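Local coordinates for dehalogenase-like hydrolase (Ralstonia solanacearum, PDB 3UMB), which probably catalyses the hydrolytic dehalogenation of small (S)-2-haloalkanoic acids to the corresponding (R)-2-hydroxyalkanoic acids, releasing a halide ion, at residues S37-D42 against C76-L81; D70-A75 against H86-L91. All coordinates share one frame; numbering follows the deposited sequence.

Interaction 1. Residues S37-D42 against C76-L81. With MG (magnesium ion), chain I; MG (magnesium ion), chain H.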
loop_
_atom_site.group_PDB
_atom_site.type_symbol
_atom_site.label_atom_id
_atom_site.label_comp_id
_atom_site.label_asym_id
_atom_site.label_seq_id
_atom_site.Cartn_x
_atom_site.Cartn_y
_atom_site.Cartn_z
ATOM N N SER A 37 -3.184 0.498 -16.629
ATOM C CA SER A 37 -3.033 -0.840 -16.110
ATOM C C SER A 37 -2.118 -0.726 -14.904
ATOM O O SER A 37 -2.445 -1.226 -13.836
ATOM C CB SER A 37 -2.552 -1.837 -17.188
ATOM O OG SER A 37 -1.155 -1.799 -17.340
ATOM N N VAL A 38 -1.029 0.018 -15.052
ATOM C CA VAL A 38 -0.217 0.390 -13.899
ATOM C C VAL A 38 -1.001 1.060 -12.748
ATOM O O VAL A 38 -0.910 0.586 -11.603
ATOM C CB VAL A 38 0.946 1.305 -14.272
ATOM C CG1 VAL A 38 1.756 1.609 -13.023
ATOM C CG2 VAL A 38 1.853 0.637 -15.337
ATOM N N LEU A 39 -1.742 2.155 -13.028
ATOM C CA LEU A 39 -2.463 2.878 -11.971
ATOM C C LEU A 39 -3.494 1.983 -11.308
ATOM O O LEU A 39 -3.671 2.031 -10.109
ATOM C CB LEU A 39 -3.121 4.167 -12.485
ATOM C CG LEU A 39 -3.855 5.040 -11.483
ATOM C CD1 LEU A 39 -2.957 5.357 -10.292
ATOM C CD2 LEU A 39 -4.438 6.309 -12.181
ATOM N N TRP A 40 -4.115 1.126 -12.108
ATOM C CA TRP A 40 -5.166 0.234 -11.657
ATOM C C TRP A 40 -4.677 -0.853 -10.689
ATOM O O TRP A 40 -5.303 -1.092 -9.643
ATOM C CB TRP A 40 -5.768 -0.407 -12.874
ATOM C CG TRP A 40 -6.934 -1.256 -12.647
ATOM C CD1 TRP A 40 -7.708 -1.355 -11.531
ATOM C CD2 TRP A 40 -7.494 -2.110 -13.613
ATOM N NE1 TRP A 40 -8.732 -2.260 -11.742
ATOM C CE2 TRP A 40 -8.608 -2.743 -13.021
ATOM C CE3 TRP A 40 -7.129 -2.450 -14.938
ATOM C CZ2 TRP A 40 -9.381 -3.682 -13.710
ATOM C CZ3 TRP A 40 -7.906 -3.372 -15.626
ATOM C CH2 TRP A 40 -9.018 -3.988 -15.006
ATOM N N ARG A 41 -3.549 -1.472 -11.026
ATOM C CA ARG A 41 -2.908 -2.461 -10.155
ATOM C C ARG A 41 -2.435 -1.807 -8.850
ATOM O O ARG A 41 -2.689 -2.333 -7.767
ATOM C CB ARG A 41 -1.760 -3.158 -10.889
ATOM C CG ARG A 41 -0.968 -4.215 -10.081
ATOM C CD ARG A 41 -1.852 -5.390 -9.539
ATOM N NE ARG A 41 -1.050 -6.326 -8.733
ATOM C CZ ARG A 41 -1.557 -7.246 -7.897
ATOM N NH1 ARG A 41 -2.882 -7.382 -7.735
ATOM N NH2 ARG A 41 -0.738 -8.033 -7.197
ATOM N N ASP A 42 -1.787 -0.649 -8.958
ATOM C CA ASP A 42 -1.403 0.135 -7.790
ATOM C C ASP A 42 -2.583 0.347 -6.854
ATOM O O ASP A 42 -2.511 0.014 -5.678
ATOM C CB ASP A 42 -0.871 1.513 -8.188
ATOM C CG ASP A 42 -0.325 2.334 -6.979
ATOM O OD1 ASP A 42 0.731 1.926 -6.403
ATOM O OD2 ASP A 42 -0.943 3.393 -6.625
ATOM N N CYS A 76 -9.608 5.405 -13.888
ATOM C CA CYS A 76 -10.150 6.026 -15.097
ATOM C C CYS A 76 -10.484 7.505 -14.886
ATOM O O CYS A 76 -10.170 8.291 -15.753
ATOM C CB CYS A 76 -11.347 5.242 -15.627
ATOM S SG CYS A 76 -10.793 3.713 -16.474
ATOM N N ALA A 77 -11.069 7.841 -13.733
ATOM C CA ALA A 77 -11.388 9.195 -13.327
ATOM C C ALA A 77 -10.141 10.027 -13.290
ATOM O O ALA A 77 -10.109 11.101 -13.873
ATOM C CB ALA A 77 -12.100 9.225 -11.918
ATOM N N ARG A 78 -9.099 9.505 -12.649
ATOM C CA ARG A 78 -7.790 10.183 -12.526
ATOM C C ARG A 78 -7.117 10.425 -13.874
ATOM O O ARG A 78 -6.462 11.421 -14.083
ATOM C CB ARG A 78 -6.893 9.335 -11.621
ATOM C CG ARG A 78 -5.393 9.596 -11.584
ATOM C CD ARG A 78 -4.948 10.628 -10.521
ATOM N NE ARG A 78 -3.482 10.584 -10.377
ATOM C CZ ARG A 78 -2.805 9.858 -9.457
ATOM N NH1 ARG A 78 -3.411 9.138 -8.504
ATOM N NH2 ARG A 78 -1.477 9.883 -9.476
ATOM N N LEU A 79 -7.260 9.462 -14.782
ATOM C CA LEU A 79 -6.552 9.463 -16.038
ATOM C C LEU A 79 -7.444 10.047 -17.124
ATOM O O LEU A 79 -7.078 10.032 -18.308
ATOM C CB LEU A 79 -6.147 8.025 -16.415
ATOM C CG LEU A 79 -4.889 7.390 -15.802
ATOM C CD1 LEU A 79 -4.755 5.962 -16.296
ATOM C CD2 LEU A 79 -3.642 8.236 -16.139
ATOM N N ASN A 80 -8.611 10.541 -16.729
ATOM C CA ASN A 80 -9.581 11.182 -17.638
ATOM C C ASN A 80 -10.051 10.328 -18.816
ATOM O O ASN A 80 -10.296 10.868 -19.896
ATOM C CB ASN A 80 -9.025 12.521 -18.144
ATOM C CG ASN A 80 -8.880 13.511 -17.035
ATOM O OD1 ASN A 80 -9.800 13.649 -16.215
ATOM N ND2 ASN A 80 -7.737 14.213 -16.986
ATOM N N LEU A 81 -10.246 9.028 -18.562
ATOM C CA LEU A 81 -10.710 8.052 -19.554
ATOM C C LEU A 81 -12.231 7.776 -19.537
ATOM O O LEU A 81 -12.807 7.592 -18.460
ATOM C CB LEU A 81 -9.970 6.735 -19.329
ATOM C CG LEU A 81 -8.451 6.818 -19.243
ATOM C CD1 LEU A 81 -7.887 5.406 -18.933
ATOM C CD2 LEU A 81 -7.860 7.376 -20.526
HETATM MG MG MG I . -11.084 13.230 -14.135
HETATM MG MG MG H . 1.483 1.883 -4.226
HETATM O O HOH W 1 0.813 4.063 -4.863
HETATM O O HOH W 2 2.882 0.632 -5.666
#
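L39 shows how one branched side chain can carry a whole helix-helix contact: from helix 33-54 its methyl CD2 reaches R78, in the last turn of helix 64-78, and L79 just beyond it. Packing is tightest at the aliphatic root of the arginine, where L39 CD2 lies 3.5 Å from R78 CG and the two side chains cross at about a right angle. Against L79 the leucine runs in the opposite direction, with L39 CD2 3.8 Å from L79 CG. The other methyl, L39 CD1, sits over one face of the R78 guanidinium. The bend of the arginine at chi2 (90°) turns that face toward the methyl, and the far end is held by a hydrogen bond between R78 NH1 and Y74 OH. L39 also touches A75, one turn before L79.

The helix that receives L39 stops here in a Schellman motif. N80, with positive phi, is its C-prime residue, and the closing bonds run from L81 N to C76 O (2.9 Å) and from N80 N to A77 O (3.3 Å). On this looser side the turn binds a magnesium ion through A77 O at 2.4 Å and N80 OD1 at 2.5 Å. A second magnesium is bound by D42 OD1 at 2.3 Å, by two waters and by D42 OD1 of the second subunit, and so bridges the two chains. D42 and R78 do not touch: D42 OD2 and R78 NH1 are 6.5 Å apart.

Interaction 2. Residues D70-A75 against H86-L91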
loop_
_atom_site.group_PDB
_atom_site.type_symbol
_atom_site.label_atom_id
_atom_site.label_comp_id
_atom_site.label_asym_id
_atom_site.label_seq_id
_atom_site.Cartn_x
_atom_site.Cartn_y
_atom_site.Cartn_z
ATOM N N ASP A 70 -13.667 -0.701 -7.945
ATOM C CA ASP A 70 -13.288 0.565 -7.309
ATOM C C ASP A 70 -11.964 1.104 -7.854
ATOM O O ASP A 70 -11.864 2.267 -8.226
ATOM C CB ASP A 70 -13.155 0.400 -5.804
ATOM C CG ASP A 70 -14.438 0.030 -5.144
ATOM O OD1 ASP A 70 -15.464 0.244 -5.800
ATOM O OD2 ASP A 70 -14.417 -0.509 -4.002
ATOM N N ALA A 71 -10.934 0.281 -7.858
ATOM C CA ALA A 71 -9.620 0.740 -8.306
ATOM C C ALA A 71 -9.675 1.136 -9.784
ATOM O O ALA A 71 -9.039 2.112 -10.189
ATOM C CB ALA A 71 -8.520 -0.323 -8.083
ATOM N N LEU A 72 -10.387 0.356 -10.593
ATOM C CA LEU A 72 -10.460 0.621 -12.029
ATOM C C LEU A 72 -11.163 1.956 -12.294
ATOM O O LEU A 72 -10.748 2.728 -13.159
ATOM C CB LEU A 72 -11.246 -0.487 -12.735
ATOM C CG LEU A 72 -11.622 -0.221 -14.209
ATOM C CD1 LEU A 72 -10.325 -0.220 -15.023
ATOM C CD2 LEU A 72 -12.612 -1.236 -14.712
ATOM N N ARG A 73 -12.273 2.155 -11.588
ATOM C CA ARG A 73 -12.999 3.413 -11.575
ATOM C C ARG A 73 -12.187 4.613 -11.127
ATOM O O ARG A 73 -12.213 5.679 -11.792
ATOM C CB ARG A 73 -14.219 3.318 -10.689
ATOM C CG ARG A 73 -15.308 2.446 -11.285
ATOM C CD ARG A 73 -16.528 2.296 -10.387
ATOM N NE ARG A 73 -17.538 1.438 -11.054
ATOM C CZ ARG A 73 -18.548 0.804 -10.451
ATOM N NH1 ARG A 73 -18.730 0.886 -9.136
ATOM N NH2 ARG A 73 -19.376 0.062 -11.167
ATOM N N TYR A 74 -11.491 4.495 -9.991
ATOM C CA TYR A 74 -10.616 5.600 -9.592
ATOM C C TYR A 74 -9.595 5.858 -10.727
ATOM O O TYR A 74 -9.364 7.014 -11.121
ATOM C CB TYR A 74 -9.870 5.340 -8.290
ATOM C CG TYR A 74 -8.847 6.404 -8.032
ATOM C CD1 TYR A 74 -9.168 7.509 -7.267
ATOM C CD2 TYR A 74 -7.568 6.300 -8.539
ATOM C CE1 TYR A 74 -8.264 8.518 -7.031
ATOM C CE2 TYR A 74 -6.621 7.296 -8.313
ATOM C CZ TYR A 74 -6.998 8.428 -7.549
ATOM O OH TYR A 74 -6.120 9.464 -7.299
ATOM N N ALA A 75 -8.969 4.795 -11.235
ATOM C CA ALA A 75 -7.862 4.989 -12.208
ATOM C C ALA A 75 -8.383 5.713 -13.486
ATOM O O ALA A 75 -7.715 6.560 -14.063
ATOM C CB ALA A 75 -7.231 3.675 -12.559
ATOM N N HIS A 86 -20.238 -0.302 -20.605
ATOM C CA HIS A 86 -19.674 -1.276 -21.547
ATOM C C HIS A 86 -18.187 -1.441 -21.290
ATOM O O HIS A 86 -17.748 -2.565 -21.109
ATOM C CB HIS A 86 -19.949 -0.948 -23.044
ATOM C CG HIS A 86 -19.196 -1.839 -24.004
ATOM N ND1 HIS A 86 -19.687 -3.057 -24.441
ATOM C CD2 HIS A 86 -17.972 -1.702 -24.580
ATOM C CE1 HIS A 86 -18.809 -3.623 -25.258
ATOM N NE2 HIS A 86 -17.753 -2.829 -25.350
ATOM N N ALA A 87 -17.400 -0.358 -21.265
ATOM C CA ALA A 87 -15.920 -0.531 -21.215
ATOM C C ALA A 87 -15.468 -1.142 -19.862
ATOM O O ALA A 87 -14.494 -1.886 -19.793
ATOM C CB ALA A 87 -15.182 0.768 -21.504
ATOM N N GLU A 88 -16.194 -0.785 -18.810
ATOM C CA GLU A 88 -16.062 -1.394 -17.489
ATOM C C GLU A 88 -16.375 -2.894 -17.536
ATOM O O GLU A 88 -15.524 -3.704 -17.214
ATOM C CB GLU A 88 -17.021 -0.719 -16.514
ATOM C CG GLU A 88 -17.047 -1.344 -15.155
ATOM C CD GLU A 88 -17.512 -0.395 -14.119
ATOM O OE1 GLU A 88 -16.974 0.719 -14.062
ATOM O OE2 GLU A 88 -18.409 -0.751 -13.343
ATOM N N ALA A 89 -17.595 -3.255 -17.949
ATOM C CA ALA A 89 -17.946 -4.674 -18.113
ATOM C C ALA A 89 -16.865 -5.399 -18.923
ATOM O O ALA A 89 -16.364 -6.423 -18.512
ATOM C CB ALA A 89 -19.354 -4.838 -18.736
ATOM N N THR A 90 -16.432 -4.833 -20.031
ATOM C CA THR A 90 -15.428 -5.487 -20.880
ATOM C C THR A 90 -14.125 -5.761 -20.189
ATOM O O THR A 90 -13.457 -6.761 -20.474
ATOM C CB THR A 90 -15.090 -4.642 -22.121
ATOM O OG1 THR A 90 -16.262 -4.491 -22.913
ATOM C CG2 THR A 90 -14.010 -5.314 -22.967
ATOM N N LEU A 91 -13.710 -4.854 -19.311
ATOM C CA LEU A 91 -12.369 -4.993 -18.724
ATOM C C LEU A 91 -12.425 -5.951 -17.578
ATOM O O LEU A 91 -11.488 -6.672 -17.332
ATOM C CB LEU A 91 -11.787 -3.647 -18.281
ATOM C CG LEU A 91 -11.080 -2.874 -19.406
ATOM C CD1 LEU A 91 -10.598 -1.522 -18.869
ATOM C CD2 LEU A 91 -9.913 -3.705 -19.975
#
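E88 faces helix 64-78 and meets R73 in a salt bridge at the rim of an otherwise apolar contact. Taken in order, segment 86-91 begins with H86, whose carbonyl O accepts from both T90 N and T90 OG1, the hydroxyl bond measuring 3.0 Å; T90 OG1 also lies over one face of the H86 ring. E88 follows, and its extended chain carries the carboxylate across to R73, which answers side-on with two nitrogens. R73 NE gives a nearly straight bond to E88 OE1 (3.1 Å, 167°), close to the guanidinium plane, while R73 NH2 approaches the syn lone pair of E88 OE2 at 2.5 Å. The two planes are 39° apart, and using one nitrogen for each oxygen restricts rotation of the carboxylate. The aliphatic part of E88 lies beside L72, with L72 CD2 4.5 Å from E88 CG. L91, a turn later, completes the apolar side: L91 CD1 meets L72 CD1 at 4.1 Å, the two leucines crossing at about a right angle.

The segment axes approach to 11.4 Å at 134°, an oblique crossing nearer antiparallel than parallel. These helices, inserted after the first core strand, are consistent with the helical cap domain of L-2-haloacid dehalogenases. L83 of the connecting loop touches both L72 and E88, W40 of helix 33-54 backs L72, and R24 and L28 of helix 19-28 pack on L91.

Helix 64-78 joins the two contacts, packing against helix 33-54 in interaction 1 and helix 85-96 in interaction 2. Their centres lie about 9 Å apart, and they touch directly: L39 CD2 packs on A75 CA at 3.7 Å, and W40 NE1 comes within 3.2 Å of L72 CB while hydrogen-bonding to T68 O. Both probably belong to the cap that, in this family, covers the active site on the Rossmann-like core. Both magnesium ions are held by interaction 1; interaction 2 binds none, its R73 side chain being about 11 Å from a bound magnesium and its L91 side chain about 10 Å from a bound potassium. Both contacts also touch the second subunit.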